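Local coordinates for ABC transporter, substrate binding protein (Mannopine) (Agrobacterium fabrum, PDB 5L9S), which serves as a periplasmic substrate-binding protein of an ABC transporter, probably delivering the opine mannopine for uptake, at residues 114-119 and 200-205; 209-214 and 224-229; 120-125 and 133-138; 140-145 and 183-188; 152-157 and 230-235. All coordinates share one frame; numbering follows the deposited sequence.

Contact 1: 114-119 and 200-205; sequences AYKLNE and RNDEYR. With ACT (acetate ion), chain C.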
# COMPACT_ATOMS: atom_id res chain seq x y z
N ALA A 114 15.35 4.59 0.97
CA ALA A 114 16.33 3.54 0.74
C ALA A 114 17.60 4.25 0.28
O ALA A 114 17.54 5.34 -0.32
CB ALA A 114 15.83 2.58 -0.31
N TYR A 115 18.76 3.67 0.61
CA TYR A 115 20.07 4.24 0.32
C TYR A 115 21.13 3.17 0.02
O TYR A 115 21.01 2.03 0.49
CB TYR A 115 20.52 5.12 1.51
CG TYR A 115 20.39 4.42 2.84
CD1 TYR A 115 21.34 3.50 3.27
CD2 TYR A 115 19.28 4.64 3.66
CE1 TYR A 115 21.18 2.78 4.45
CE2 TYR A 115 19.12 3.93 4.86
CZ TYR A 115 20.09 3.02 5.26
OH TYR A 115 19.95 2.31 6.43
N LYS A 116 22.20 3.56 -0.71
CA LYS A 116 23.36 2.67 -0.91
C LYS A 116 24.22 2.82 0.33
O LYS A 116 24.45 3.95 0.77
CB LYS A 116 24.20 3.06 -2.15
CG LYS A 116 25.28 2.03 -2.49
CD LYS A 116 25.99 2.35 -3.75
CE LYS A 116 27.21 1.48 -3.95
NZ LYS A 116 27.93 1.82 -5.21
N LEU A 117 24.68 1.71 0.91
CA LEU A 117 25.52 1.76 2.11
C LEU A 117 26.87 2.38 1.79
O LEU A 117 27.54 1.98 0.84
CB LEU A 117 25.70 0.37 2.76
CG LEU A 117 24.44 -0.48 3.01
CD1 LEU A 117 24.83 -1.85 3.52
CD2 LEU A 117 23.52 0.16 4.01
N ASN A 118 27.24 3.43 2.52
CA ASN A 118 28.53 4.06 2.30
C ASN A 118 29.54 3.51 3.28
O ASN A 118 29.15 3.02 4.35
CB ASN A 118 28.48 5.59 2.26
CG ASN A 118 27.54 6.20 3.25
OD1 ASN A 118 26.59 6.90 2.88
ND2 ASN A 118 27.75 5.88 4.51
N GLU A 119 30.83 3.53 2.87
CA GLU A 119 31.98 2.96 3.57
C GLU A 119 32.14 3.41 5.04
O GLU A 119 32.44 2.56 5.89
CB GLU A 119 33.28 3.16 2.78
CG GLU A 119 33.78 4.60 2.60
CD GLU A 119 35.25 4.72 2.25
OE1 GLU A 119 35.57 5.35 1.22
OE2 GLU A 119 36.09 4.18 3.01
N ARG A 200 21.21 -0.59 -9.54
CA ARG A 200 22.20 -1.55 -10.06
C ARG A 200 23.32 -0.82 -10.79
O ARG A 200 24.48 -1.20 -10.64
CB ARG A 200 21.55 -2.54 -11.03
CG ARG A 200 20.62 -3.54 -10.41
CD ARG A 200 20.16 -4.48 -11.47
NE ARG A 200 19.23 -5.43 -10.91
CZ ARG A 200 18.10 -5.79 -11.49
NH1 ARG A 200 17.32 -6.70 -10.92
NH2 ARG A 200 17.71 -5.22 -12.63
N ASN A 201 22.97 0.20 -11.59
CA ASN A 201 23.90 1.00 -12.39
C ASN A 201 24.54 2.13 -11.58
O ASN A 201 25.43 2.81 -12.09
CB ASN A 201 23.18 1.54 -13.63
CG ASN A 201 22.76 0.45 -14.58
OD1 ASN A 201 23.54 -0.44 -14.94
ND2 ASN A 201 21.51 0.48 -15.01
N ASP A 202 24.12 2.30 -10.32
CA ASP A 202 24.58 3.32 -9.38
C ASP A 202 24.25 4.74 -9.87
O ASP A 202 25.09 5.64 -9.81
CB ASP A 202 26.08 3.13 -9.02
CG ASP A 202 26.48 3.75 -7.68
OD1 ASP A 202 25.66 3.69 -6.72
OD2 ASP A 202 27.61 4.29 -7.60
N GLU A 203 23.02 4.92 -10.38
CA GLU A 203 22.50 6.20 -10.90
C GLU A 203 21.98 7.10 -9.75
O GLU A 203 21.77 8.31 -9.95
CB GLU A 203 21.42 5.97 -11.97
CG GLU A 203 21.94 5.42 -13.29
CD GLU A 203 20.89 5.04 -14.32
OE1 GLU A 203 21.01 3.95 -14.93
OE2 GLU A 203 19.94 5.83 -14.52
N TYR A 204 21.79 6.51 -8.56
CA TYR A 204 21.38 7.19 -7.33
C TYR A 204 21.87 6.42 -6.13
O TYR A 204 22.05 5.18 -6.19
CB TYR A 204 19.85 7.45 -7.24
CG TYR A 204 19.00 6.23 -6.98
CD1 TYR A 204 18.66 5.85 -5.69
CD2 TYR A 204 18.48 5.50 -8.04
CE1 TYR A 204 17.85 4.75 -5.45
CE2 TYR A 204 17.68 4.38 -7.81
CZ TYR A 204 17.33 4.03 -6.52
OH TYR A 204 16.51 2.94 -6.33
N ARG A 205 22.06 7.18 -5.03
CA ARG A 205 22.54 6.70 -3.74
C ARG A 205 21.51 6.89 -2.60
O ARG A 205 21.63 6.23 -1.57
CB ARG A 205 23.90 7.35 -3.40
CG ARG A 205 25.03 6.95 -4.34
CD ARG A 205 26.39 7.32 -3.79
NE ARG A 205 26.88 6.33 -2.83
CZ ARG A 205 27.90 5.50 -3.04
NH1 ARG A 205 28.56 5.54 -4.19
NH2 ARG A 205 28.27 4.64 -2.10
C ACT C . 22.32 0.10 7.56
O ACT C . 21.49 -0.52 6.82
OXT ACT C . 22.44 1.36 7.65
CH3 ACT C . 23.29 -0.76 8.43

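Contact 2: 209-214 and 224-229; sequences IWLTRA and IGWSYD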
# COMPACT_ATOMS: atom_id res chain seq x y z
N ILE A 209 11.80 4.64 -2.73
CA ILE A 209 11.45 3.47 -3.55
C ILE A 209 10.48 2.55 -2.80
O ILE A 209 10.17 2.82 -1.65
CB ILE A 209 12.69 2.74 -4.13
CG1 ILE A 209 13.46 1.97 -3.06
CG2 ILE A 209 13.60 3.70 -4.93
CD1 ILE A 209 14.56 1.03 -3.62
N TRP A 210 9.98 1.50 -3.46
CA TRP A 210 9.09 0.54 -2.79
C TRP A 210 9.95 -0.45 -1.99
O TRP A 210 10.97 -0.93 -2.51
CB TRP A 210 8.23 -0.24 -3.79
CG TRP A 210 7.21 0.53 -4.58
CD1 TRP A 210 6.35 1.49 -4.12
CD2 TRP A 210 6.87 0.33 -5.97
NE1 TRP A 210 5.58 1.98 -5.16
CE2 TRP A 210 5.87 1.27 -6.30
CE3 TRP A 210 7.36 -0.52 -6.98
CZ2 TRP A 210 5.31 1.34 -7.58
CZ3 TRP A 210 6.79 -0.46 -8.25
CH2 TRP A 210 5.80 0.48 -8.55
N LEU A 211 9.52 -0.80 -0.76
CA LEU A 211 10.19 -1.81 0.06
C LEU A 211 10.37 -3.15 -0.70
O LEU A 211 11.42 -3.77 -0.56
CB LEU A 211 9.47 -2.04 1.39
CG LEU A 211 10.14 -2.98 2.42
CD1 LEU A 211 11.61 -2.65 2.62
CD2 LEU A 211 9.40 -2.94 3.73
N THR A 212 9.40 -3.53 -1.51
CA THR A 212 9.43 -4.75 -2.35
C THR A 212 10.66 -4.77 -3.27
O THR A 212 11.35 -5.80 -3.35
CB THR A 212 8.09 -4.87 -3.11
OG1 THR A 212 7.10 -5.24 -2.16
CG2 THR A 212 8.11 -5.92 -4.22
N ARG A 213 10.94 -3.64 -3.93
CA ARG A 213 12.07 -3.49 -4.84
C ARG A 213 13.41 -3.35 -4.08
O ARG A 213 14.42 -3.83 -4.58
CB ARG A 213 11.86 -2.35 -5.87
CG ARG A 213 10.53 -2.37 -6.66
CD ARG A 213 10.07 -3.74 -7.14
NE ARG A 213 10.60 -4.11 -8.46
CZ ARG A 213 9.89 -4.13 -9.59
NH1 ARG A 213 10.46 -4.51 -10.72
NH2 ARG A 213 8.59 -3.86 -9.58
N ALA A 214 13.41 -2.75 -2.87
CA ALA A 214 14.60 -2.63 -2.02
C ALA A 214 15.00 -4.00 -1.50
O ALA A 214 16.19 -4.32 -1.48
CB ALA A 214 14.32 -1.68 -0.87
N ILE A 224 22.42 -2.20 -0.06
CA ILE A 224 21.27 -1.33 0.14
C ILE A 224 20.73 -1.47 1.56
O ILE A 224 20.69 -2.56 2.12
CB ILE A 224 20.16 -1.60 -0.94
CG1 ILE A 224 19.05 -0.49 -0.92
CG2 ILE A 224 19.56 -3.01 -0.87
CD1 ILE A 224 18.08 -0.48 -2.03
N GLY A 225 20.28 -0.34 2.08
CA GLY A 225 19.62 -0.24 3.36
C GLY A 225 18.35 0.58 3.21
O GLY A 225 18.11 1.18 2.16
N TRP A 226 17.53 0.62 4.24
CA TRP A 226 16.33 1.44 4.23
C TRP A 226 15.96 1.85 5.62
O TRP A 226 16.46 1.26 6.59
CB TRP A 226 15.16 0.77 3.48
CG TRP A 226 14.84 -0.61 3.95
CD1 TRP A 226 14.05 -0.97 5.01
CD2 TRP A 226 15.29 -1.84 3.37
NE1 TRP A 226 14.00 -2.34 5.12
CE2 TRP A 226 14.75 -2.90 4.12
CE3 TRP A 226 16.13 -2.14 2.28
CZ2 TRP A 226 14.99 -4.23 3.81
CZ3 TRP A 226 16.39 -3.46 1.99
CH2 TRP A 226 15.82 -4.49 2.75
N SER A 227 15.10 2.88 5.72
CA SER A 227 14.61 3.36 7.00
C SER A 227 13.07 3.38 7.05
O SER A 227 12.43 3.78 6.08
CB SER A 227 15.19 4.74 7.28
OG SER A 227 14.55 5.28 8.42
N TYR A 228 12.48 2.97 8.19
CA TYR A 228 11.01 2.99 8.39
C TYR A 228 10.51 4.31 8.92
O TYR A 228 9.30 4.47 9.06
CB TYR A 228 10.50 1.82 9.27
CG TYR A 228 10.89 0.46 8.74
CD1 TYR A 228 10.43 0.01 7.51
CD2 TYR A 228 11.72 -0.37 9.48
CE1 TYR A 228 10.84 -1.22 6.99
CE2 TYR A 228 12.13 -1.60 8.97
CZ TYR A 228 11.69 -2.02 7.73
OH TYR A 228 12.11 -3.23 7.25
N ASP A 229 11.40 5.27 9.20
CA ASP A 229 11.06 6.59 9.70
C ASP A 229 10.39 7.38 8.56
O ASP A 229 11.01 7.61 7.50
CB ASP A 229 12.31 7.31 10.23
CG ASP A 229 12.01 8.49 11.12
OD1 ASP A 229 11.85 9.61 10.58
OD2 ASP A 229 12.04 8.31 12.36

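Contact 3: 120-125 and 133-138; sequences NGSNPQ and LAKFPG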
# COMPACT_ATOMS: atom_id res chain seq x y z
N ASN A 120 31.91 4.71 5.35
CA ASN A 120 32.06 5.23 6.71
C ASN A 120 30.93 4.77 7.66
O ASN A 120 31.13 4.81 8.88
CB ASN A 120 32.27 6.76 6.75
CG ASN A 120 31.28 7.65 6.02
OD1 ASN A 120 31.55 8.85 5.81
ND2 ASN A 120 30.11 7.14 5.66
N GLY A 121 29.81 4.33 7.10
CA GLY A 121 28.68 3.82 7.87
C GLY A 121 27.63 4.85 8.19
O GLY A 121 26.68 4.55 8.92
N SER A 122 27.78 6.09 7.64
CA SER A 122 26.84 7.19 7.86
C SER A 122 25.80 7.23 6.74
O SER A 122 26.08 7.75 5.66
CB SER A 122 27.58 8.52 7.97
OG SER A 122 26.70 9.57 8.33
N ASN A 123 24.61 6.70 7.01
CA ASN A 123 23.54 6.65 6.03
C ASN A 123 22.33 7.52 6.41
O ASN A 123 22.13 7.78 7.60
CB ASN A 123 23.15 5.21 5.76
CG ASN A 123 24.32 4.33 5.41
OD1 ASN A 123 24.66 3.40 6.13
ND2 ASN A 123 24.97 4.62 4.30
N PRO A 124 21.55 8.02 5.42
CA PRO A 124 20.39 8.86 5.78
C PRO A 124 19.29 8.04 6.45
O PRO A 124 19.01 6.92 6.01
CB PRO A 124 19.92 9.44 4.44
CG PRO A 124 20.83 8.90 3.40
CD PRO A 124 21.63 7.80 3.96
N GLN A 125 18.67 8.58 7.51
CA GLN A 125 17.64 7.82 8.22
C GLN A 125 16.25 8.47 8.19
O GLN A 125 15.26 7.80 8.51
CB GLN A 125 18.10 7.50 9.65
CG GLN A 125 19.34 6.58 9.73
CD GLN A 125 19.19 5.32 8.88
OE1 GLN A 125 18.30 4.49 9.09
NE2 GLN A 125 20.05 5.15 7.90
N LEU A 133 22.35 17.21 1.59
CA LEU A 133 23.41 16.89 0.62
C LEU A 133 24.81 17.09 1.17
O LEU A 133 25.76 16.46 0.68
CB LEU A 133 23.24 17.72 -0.66
CG LEU A 133 21.93 17.49 -1.39
CD1 LEU A 133 21.56 18.71 -2.18
CD2 LEU A 133 21.97 16.23 -2.23
N ALA A 134 24.94 17.95 2.20
CA ALA A 134 26.19 18.19 2.90
C ALA A 134 26.70 16.88 3.56
O ALA A 134 27.76 16.38 3.18
CB ALA A 134 26.01 19.28 3.94
N LYS A 135 25.90 16.30 4.48
CA LYS A 135 26.22 15.09 5.23
C LYS A 135 26.05 13.82 4.40
O LYS A 135 26.74 12.82 4.62
CB LYS A 135 25.31 15.02 6.47
CG LYS A 135 25.76 14.00 7.50
CD LYS A 135 24.92 14.04 8.76
CE LYS A 135 25.59 13.22 9.83
NZ LYS A 135 24.80 12.02 10.24
N PHE A 136 25.08 13.84 3.49
CA PHE A 136 24.80 12.67 2.65
C PHE A 136 24.82 13.07 1.20
O PHE A 136 23.77 13.47 0.68
CB PHE A 136 23.48 11.99 3.04
CG PHE A 136 23.36 11.74 4.51
CD1 PHE A 136 24.07 10.71 5.11
CD2 PHE A 136 22.59 12.57 5.32
CE1 PHE A 136 24.00 10.50 6.49
CE2 PHE A 136 22.51 12.35 6.69
CZ PHE A 136 23.21 11.31 7.26
N PRO A 137 26.01 13.03 0.54
CA PRO A 137 26.05 13.41 -0.88
C PRO A 137 25.59 12.28 -1.80
O PRO A 137 25.37 11.13 -1.36
CB PRO A 137 27.52 13.81 -1.10
CG PRO A 137 28.26 13.39 0.14
CD PRO A 137 27.34 12.62 1.03
N GLY A 138 25.46 12.62 -3.08
CA GLY A 138 25.02 11.72 -4.12
C GLY A 138 23.75 12.15 -4.83
O GLY A 138 23.14 13.18 -4.50

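Contact 4: 140-145 and 183-188; sequences RSFPNF and DSVQVW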
# COMPACT_ATOMS: atom_id res chain seq x y z
N ARG A 140 19.78 11.83 -5.91
CA ARG A 140 18.51 11.40 -5.31
C ARG A 140 17.61 10.77 -6.38
O ARG A 140 17.82 10.94 -7.57
CB ARG A 140 17.73 12.52 -4.55
CG ARG A 140 18.50 13.49 -3.65
CD ARG A 140 18.91 12.97 -2.30
NE ARG A 140 20.34 12.76 -2.31
CZ ARG A 140 21.18 12.91 -1.30
NH1 ARG A 140 20.74 13.29 -0.11
NH2 ARG A 140 22.47 12.70 -1.47
N SER A 141 16.59 10.06 -5.93
CA SER A 141 15.60 9.43 -6.80
C SER A 141 14.23 9.48 -6.15
O SER A 141 14.10 9.21 -4.95
CB SER A 141 15.99 7.98 -7.11
OG SER A 141 14.97 7.33 -7.85
N PHE A 142 13.22 9.87 -6.93
CA PHE A 142 11.84 9.92 -6.45
C PHE A 142 10.98 9.32 -7.52
O PHE A 142 11.32 9.49 -8.69
CB PHE A 142 11.36 11.36 -6.24
CG PHE A 142 11.69 12.01 -4.93
CD1 PHE A 142 11.06 11.61 -3.75
CD2 PHE A 142 12.59 13.07 -4.87
CE1 PHE A 142 11.36 12.22 -2.53
CE2 PHE A 142 12.89 13.68 -3.65
CZ PHE A 142 12.27 13.26 -2.49
N PRO A 143 9.81 8.70 -7.19
CA PRO A 143 8.92 8.24 -8.27
C PRO A 143 8.31 9.40 -9.03
O PRO A 143 8.11 10.50 -8.51
CB PRO A 143 7.84 7.45 -7.55
CG PRO A 143 7.85 7.93 -6.16
CD PRO A 143 9.24 8.42 -5.86
N ASN A 144 8.07 9.16 -10.30
CA ASN A 144 7.42 10.11 -11.17
C ASN A 144 6.27 9.41 -11.86
O ASN A 144 6.31 9.07 -13.05
CB ASN A 144 8.38 10.81 -12.14
CG ASN A 144 7.68 11.66 -13.18
OD1 ASN A 144 6.76 12.43 -12.88
ND2 ASN A 144 8.06 11.45 -14.44
N PHE A 145 5.27 9.10 -11.05
CA PHE A 145 4.00 8.58 -11.50
C PHE A 145 3.01 9.69 -11.14
O PHE A 145 3.37 10.60 -10.38
CB PHE A 145 3.64 7.18 -10.95
CG PHE A 145 4.11 6.78 -9.56
CD1 PHE A 145 3.77 7.54 -8.45
CD2 PHE A 145 4.76 5.56 -9.36
CE1 PHE A 145 4.13 7.12 -7.17
CE2 PHE A 145 5.12 5.15 -8.08
CZ PHE A 145 4.79 5.92 -6.99
N ASP A 183 17.66 19.71 -8.29
CA ASP A 183 18.91 19.61 -9.08
C ASP A 183 19.70 18.31 -8.82
O ASP A 183 20.42 17.83 -9.69
CB ASP A 183 19.80 20.84 -8.85
CG ASP A 183 20.34 21.48 -10.11
OD1 ASP A 183 19.98 21.01 -11.22
OD2 ASP A 183 21.11 22.46 -10.00
N SER A 184 19.54 17.75 -7.61
CA SER A 184 20.17 16.50 -7.16
C SER A 184 19.42 15.23 -7.61
O SER A 184 20.00 14.15 -7.61
CB SER A 184 20.32 16.51 -5.65
OG SER A 184 21.03 17.68 -5.26
N VAL A 185 18.13 15.38 -8.00
CA VAL A 185 17.29 14.26 -8.44
C VAL A 185 17.64 13.87 -9.87
O VAL A 185 17.23 14.54 -10.81
CB VAL A 185 15.77 14.49 -8.23
CG1 VAL A 185 15.00 13.20 -8.46
CG2 VAL A 185 15.48 15.03 -6.85
N GLN A 186 18.47 12.82 -10.02
CA GLN A 186 18.94 12.33 -11.32
C GLN A 186 18.00 11.25 -11.88
O GLN A 186 18.00 11.02 -13.10
CB GLN A 186 20.38 11.78 -11.25
CG GLN A 186 21.42 12.69 -10.58
CD GLN A 186 21.88 13.89 -11.35
OE1 GLN A 186 21.87 15.01 -10.83
NE2 GLN A 186 22.37 13.68 -12.56
N VAL A 187 17.21 10.60 -11.00
CA VAL A 187 16.29 9.53 -11.37
C VAL A 187 14.85 9.87 -10.96
O VAL A 187 14.56 10.08 -9.79
CB VAL A 187 16.77 8.14 -10.82
CG1 VAL A 187 15.75 7.03 -11.09
CG2 VAL A 187 18.15 7.75 -11.36
N TRP A 188 13.95 9.89 -11.94
CA TRP A 188 12.52 10.07 -11.74
C TRP A 188 11.89 8.80 -12.26
O TRP A 188 11.50 8.73 -13.43
CB TRP A 188 12.01 11.29 -12.50
CG TRP A 188 12.43 12.61 -11.93
CD1 TRP A 188 13.31 13.49 -12.47
CD2 TRP A 188 11.92 13.23 -10.73
NE1 TRP A 188 13.41 14.61 -11.69
CE2 TRP A 188 12.54 14.49 -10.63
CE3 TRP A 188 10.97 12.86 -9.77
CZ2 TRP A 188 12.29 15.37 -9.56
CZ3 TRP A 188 10.69 13.75 -8.73
CH2 TRP A 188 11.36 14.98 -8.63

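Contact 5: 152-157 and 230-235; sequences LAAALL and GAFLVG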
# COMPACT_ATOMS: atom_id res chain seq x y z
N LEU A 152 5.46 14.87 -2.03
CA LEU A 152 5.07 16.10 -1.34
C LEU A 152 5.10 15.94 0.17
O LEU A 152 5.68 16.78 0.86
CB LEU A 152 3.68 16.56 -1.83
CG LEU A 152 3.56 16.98 -3.32
CD1 LEU A 152 2.15 17.38 -3.67
CD2 LEU A 152 4.49 18.13 -3.65
N ALA A 153 4.51 14.84 0.69
CA ALA A 153 4.53 14.49 2.11
C ALA A 153 5.98 14.22 2.61
O ALA A 153 6.29 14.61 3.74
CB ALA A 153 3.63 13.30 2.39
N ALA A 154 6.88 13.61 1.78
CA ALA A 154 8.29 13.41 2.16
C ALA A 154 8.97 14.77 2.31
O ALA A 154 9.72 14.95 3.25
CB ALA A 154 9.03 12.58 1.12
N ALA A 155 8.65 15.73 1.42
CA ALA A 155 9.19 17.10 1.42
C ALA A 155 8.78 17.82 2.67
O ALA A 155 9.62 18.44 3.32
CB ALA A 155 8.73 17.87 0.19
N LEU A 156 7.50 17.70 3.04
CA LEU A 156 6.93 18.31 4.26
C LEU A 156 7.58 17.77 5.54
O LEU A 156 7.94 18.55 6.40
CB LEU A 156 5.40 18.15 4.29
CG LEU A 156 4.66 19.04 3.29
CD1 LEU A 156 3.36 18.36 2.82
CD2 LEU A 156 4.41 20.42 3.86
N LEU A 157 7.76 16.44 5.63
CA LEU A 157 8.40 15.79 6.78
C LEU A 157 9.86 16.21 6.92
O LEU A 157 10.34 16.42 8.05
CB LEU A 157 8.25 14.25 6.71
CG LEU A 157 6.80 13.70 6.81
CD1 LEU A 157 6.73 12.28 6.31
CD2 LEU A 157 6.23 13.78 8.25
N GLY A 230 9.11 7.70 8.77
CA GLY A 230 8.27 8.40 7.81
C GLY A 230 7.93 7.57 6.58
O GLY A 230 7.55 8.14 5.54
N ALA A 231 8.04 6.23 6.67
CA ALA A 231 7.68 5.34 5.56
C ALA A 231 6.18 5.42 5.29
O ALA A 231 5.40 5.58 6.22
CB ALA A 231 8.06 3.90 5.89
N PHE A 232 5.77 5.36 4.03
CA PHE A 232 4.37 5.42 3.67
C PHE A 232 3.79 4.01 3.53
O PHE A 232 4.19 3.25 2.64
CB PHE A 232 4.17 6.29 2.42
CG PHE A 232 4.76 7.68 2.56
CD1 PHE A 232 4.05 8.71 3.17
CD2 PHE A 232 6.04 7.96 2.08
CE1 PHE A 232 4.61 9.98 3.33
CE2 PHE A 232 6.60 9.24 2.23
CZ PHE A 232 5.88 10.23 2.86
N LEU A 233 2.86 3.65 4.43
CA LEU A 233 2.20 2.33 4.43
C LEU A 233 0.86 2.43 3.77
O LEU A 233 -0.07 2.97 4.35
CB LEU A 233 2.08 1.75 5.84
CG LEU A 233 1.79 0.26 5.93
CD1 LEU A 233 2.97 -0.58 5.49
CD2 LEU A 233 1.37 -0.12 7.32
N VAL A 234 0.78 1.97 2.52
CA VAL A 234 -0.42 2.05 1.68
C VAL A 234 -0.77 0.65 1.23
O VAL A 234 0.08 -0.07 0.70
CB VAL A 234 -0.21 3.01 0.46
CG1 VAL A 234 -1.50 3.19 -0.35
CG2 VAL A 234 0.31 4.38 0.90
N GLY A 235 -2.02 0.27 1.38
CA GLY A 235 -2.43 -1.04 0.93
C GLY A 235 -3.70 -1.14 0.12
O GLY A 235 -4.20 -0.15 -0.44

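Contact 1: 114-119 and 200-205
Lys116 lies obliquely across the guanidinium of Arg205, its fully extended chain leaving the backbone with CG anti to N (chi1 -171°). CD rests over one face of the flat group, towards its rim, and comes within 3.6 Å of Arg205 NH2. The bend of Arg205 at chi3 (82°) brings the guanidinium beside the lysine, so that Lys116 NZ and Arg205 NH1 stand only 3.9 Å apart. Asp202, which crosses the lysine at about a right angle, probably eases this repulsion. Its OD1 forms a salt bridge to Lys116 NZ at 3.3 Å, the hydrogen bond within it being weak, whereas OD2 faces Arg205 NH1 at a long 3.8 Å, well out of the guanidinium plane, with charge alone at work. Beside this network the backbone bond from Lys116 N to Arg205 O (2.9 Å) ties the strand end to the loop. Tyr115 turns the other way and donates from OH to OXT of an acetate ion at 2.9 Å. The contact lies at the end of strand 103-116: Asp202 belongs to the Schellman motif closing helix 192-200, Phe199 of that helix touches Lys116, and Arg205 leads directly into strand 206-210.

Contact 2: 209-214 and 224-229
Ser227 OG is gripped twice: it accepts from Asp229 N at 3.2 Å, closing an ST turn where the chain rounds a corner, and it donates to the carbonyl O of Gln125. One residue earlier, Trp226 NE1 makes a nearly straight bond to Tyr228 OH (3.0 Å, 159°) that lies in the indole plane, and this fixes the rotation of the ring. The indole leaves the backbone through the crowded position, with CG between N and the carbonyl carbon (chi1 53°), and faces the first turn of helix 211-219. There Leu211 sets its CD1 methyl over the five-membered ring of Trp226, 3.5 Å from the ring centroid, a CH-pi contact made close to the normal. Its other methyl, CD2, meets the ring edge of Tyr228, 4.0 Å from CE1. One leucine thus touches both members of the hydrogen-bonded aromatic pair. Strand 206-210, helix 211-219 and strand 224-240 form a beta-alpha-beta crossover whose two strands lie on either side of strand 103-116, each antiparallel to it; Ile209 pairs with Leu112, and Gly225 with Tyr115. Inside the crossover Ala214 directs its CB at the six-membered ring of Trp226, 3.7 Å from CE3. Ile209 and Ile224 reach towards each other tip to tip, their CD1 methyls 4.1 Å apart, and Phe199 of helix 192-200 packs on Ile224. Further along helix 211-219, Lys218 adds a cation-pi contact to the indole.

Contact 3: 120-125 and 133-138
Phe136 is overlapped by Pro124, whose CA stands over the centre of the aromatic ring, 3.9 Å above its plane. The two side chains slide past each other in opposite directions. Pro124 CB makes a CH-pi contact 4.2 Å from the ring centroid and only 14° off the normal, while Pro124 CG comes to 4.0 Å from Phe136 CG. On the opposite face of the ring lies CG of the preceding residue, Lys135, so the aromatic group is sandwiched between a proline from one loop and an aliphatic chain from its own. With CG beside the backbone N (chi1 -49°), Phe136 turns one side of its ring to the backbone of the other loop, where CE1 approaches Asn123 C at 3.4 Å. Ser122 OG, anti to its backbone N, comes equally close to Phe136 CE1 but neither over the face nor at the edge. Lys135 bends at chi4 and brings NZ to 3.6 Å from the same hydroxyl. The two loops bracket the short helix 127-130, whose Asp129 touches both Pro124 and Phe136 and accepts a bond from Gln125 N. The carbonyl O of Phe136 is held by Arg140 NH2. Since no hydrogen bond crosses between 120-125 and 133-138, their attraction is chiefly dispersion and CH-pi in nature, and directional polar bonds to neighbouring residues hold the backbones on either side of the stack.

Contact 4: 140-145 and 183-188
Two neighbouring parallel strands, 140-143 and 185-189, are joined here through a beta bulge. Arg140 pairs with Val185 but Ser141 already pairs with Val187, so Gln186 is the extra residue. Arg140 uses both backbone groups: its N donates to Ser184 O at 2.9 Å, and its O accepts from Gln186 N at 3.2 Å, in the carbonyl plane. Past the bulge, Val187 O receives Phe142 N at 3.2 Å nearly along its C=O axis, and the weak donation of Ser141 OG (3.4 Å) makes it a double acceptor.

On the sheet face that bears Arg140, Phe142, Val185 and Trp188, the side chains interlock. Val185 CG1 stands 3.5 Å above the indole plane of Trp188, over its centre. Its other methyl, CG2, turns to the ring edge of Phe142, which it crosses at about a right angle, 4.0 Å from CD2. Trp188 in turn brings CZ3 to 3.5 Å from Phe142 CB, while Asn144 CB lies 3.7 Å from Trp188 CB. Arg140 carries its charged end away to the carbonyl oxygens of Met130, Phe136 and Gly138. On the face of Ser141 and Val187, OG meets the CG1 methyl, and Tyr204 packs against both residues.

Val151 of helix 149-158 touches Phe142, and that helix and 171-181 make the connection between the strands, the beta-alpha-beta crossover typical of the alpha/beta lobes of periplasmic binding proteins.

Contact 5: 152-157 and 230-235
Gly230 sits at a corner of the long strand 224-240, with a positive phi of 70°. Having no side chain, it lets Leu157 of helix 149-158 come alongside, with CD1 at 4.3 Å from Gly230 O. That carbonyl oxygen also lies over one face of the Phe232 ring, towards its rim, and it accepts a hydrogen bond from Trp127 NE1. Ala231 points away from the helix and rests on Leu112 of strand 103-116. Phe232 then turns to the helix and carries the contact. With CG beside the backbone N (chi1 -55°), its ring reaches the helix surface. CE1 meets Ala153 CB at 3.6 Å, CZ reaches the backbone N of Ala154 at 3.7 Å, and Leu157 CD1 approaches CZ tip to tip at 4.1 Å. Trp127 adds a further aromatic wall, its ring meeting that of Phe232 at about 30°. Beyond it, Leu233 lies against strand 103-116, Val234 pairs through its backbone with Thr109, and Gly235 N is bonded to Glu66 OE2. The short helix and strand axes come no nearer than 10.3 Å, so one large ring against small alanines spans the gap, in the manner of helix-on-sheet packing in an alpha/beta lobe. No hydrogen bond crosses this buried interface; the attraction is therefore apolar, and backbone groups of the strand bond instead to strand 103-116 and to the loop residues Arg301 and Ile303.

Overall arrangement
Contacts 2, 4 and 5 are buried and contacts 1 and 3 only partly so, their centres about 24 Å and 28 Å from the centre of the chain. The chemistry follows: contact 1 trades in charge, contact 3 stacks two loops, contact 4 joins backbone bonding within the sheet to side-chain packing on its faces, and contacts 2 and 5 set helices against strand 224-240 by apolar and aromatic groups. Contacts 1, 2, 4 and 5 all reach one mixed sheet, with strand 206-210 joining the neighbourhoods of contacts 2 and 4. Contact 3 is nested within the loop closed by contact 1 and meets it where Tyr115 OH approaches Gln125 NE2, while Gln125 O ties it to contact 2.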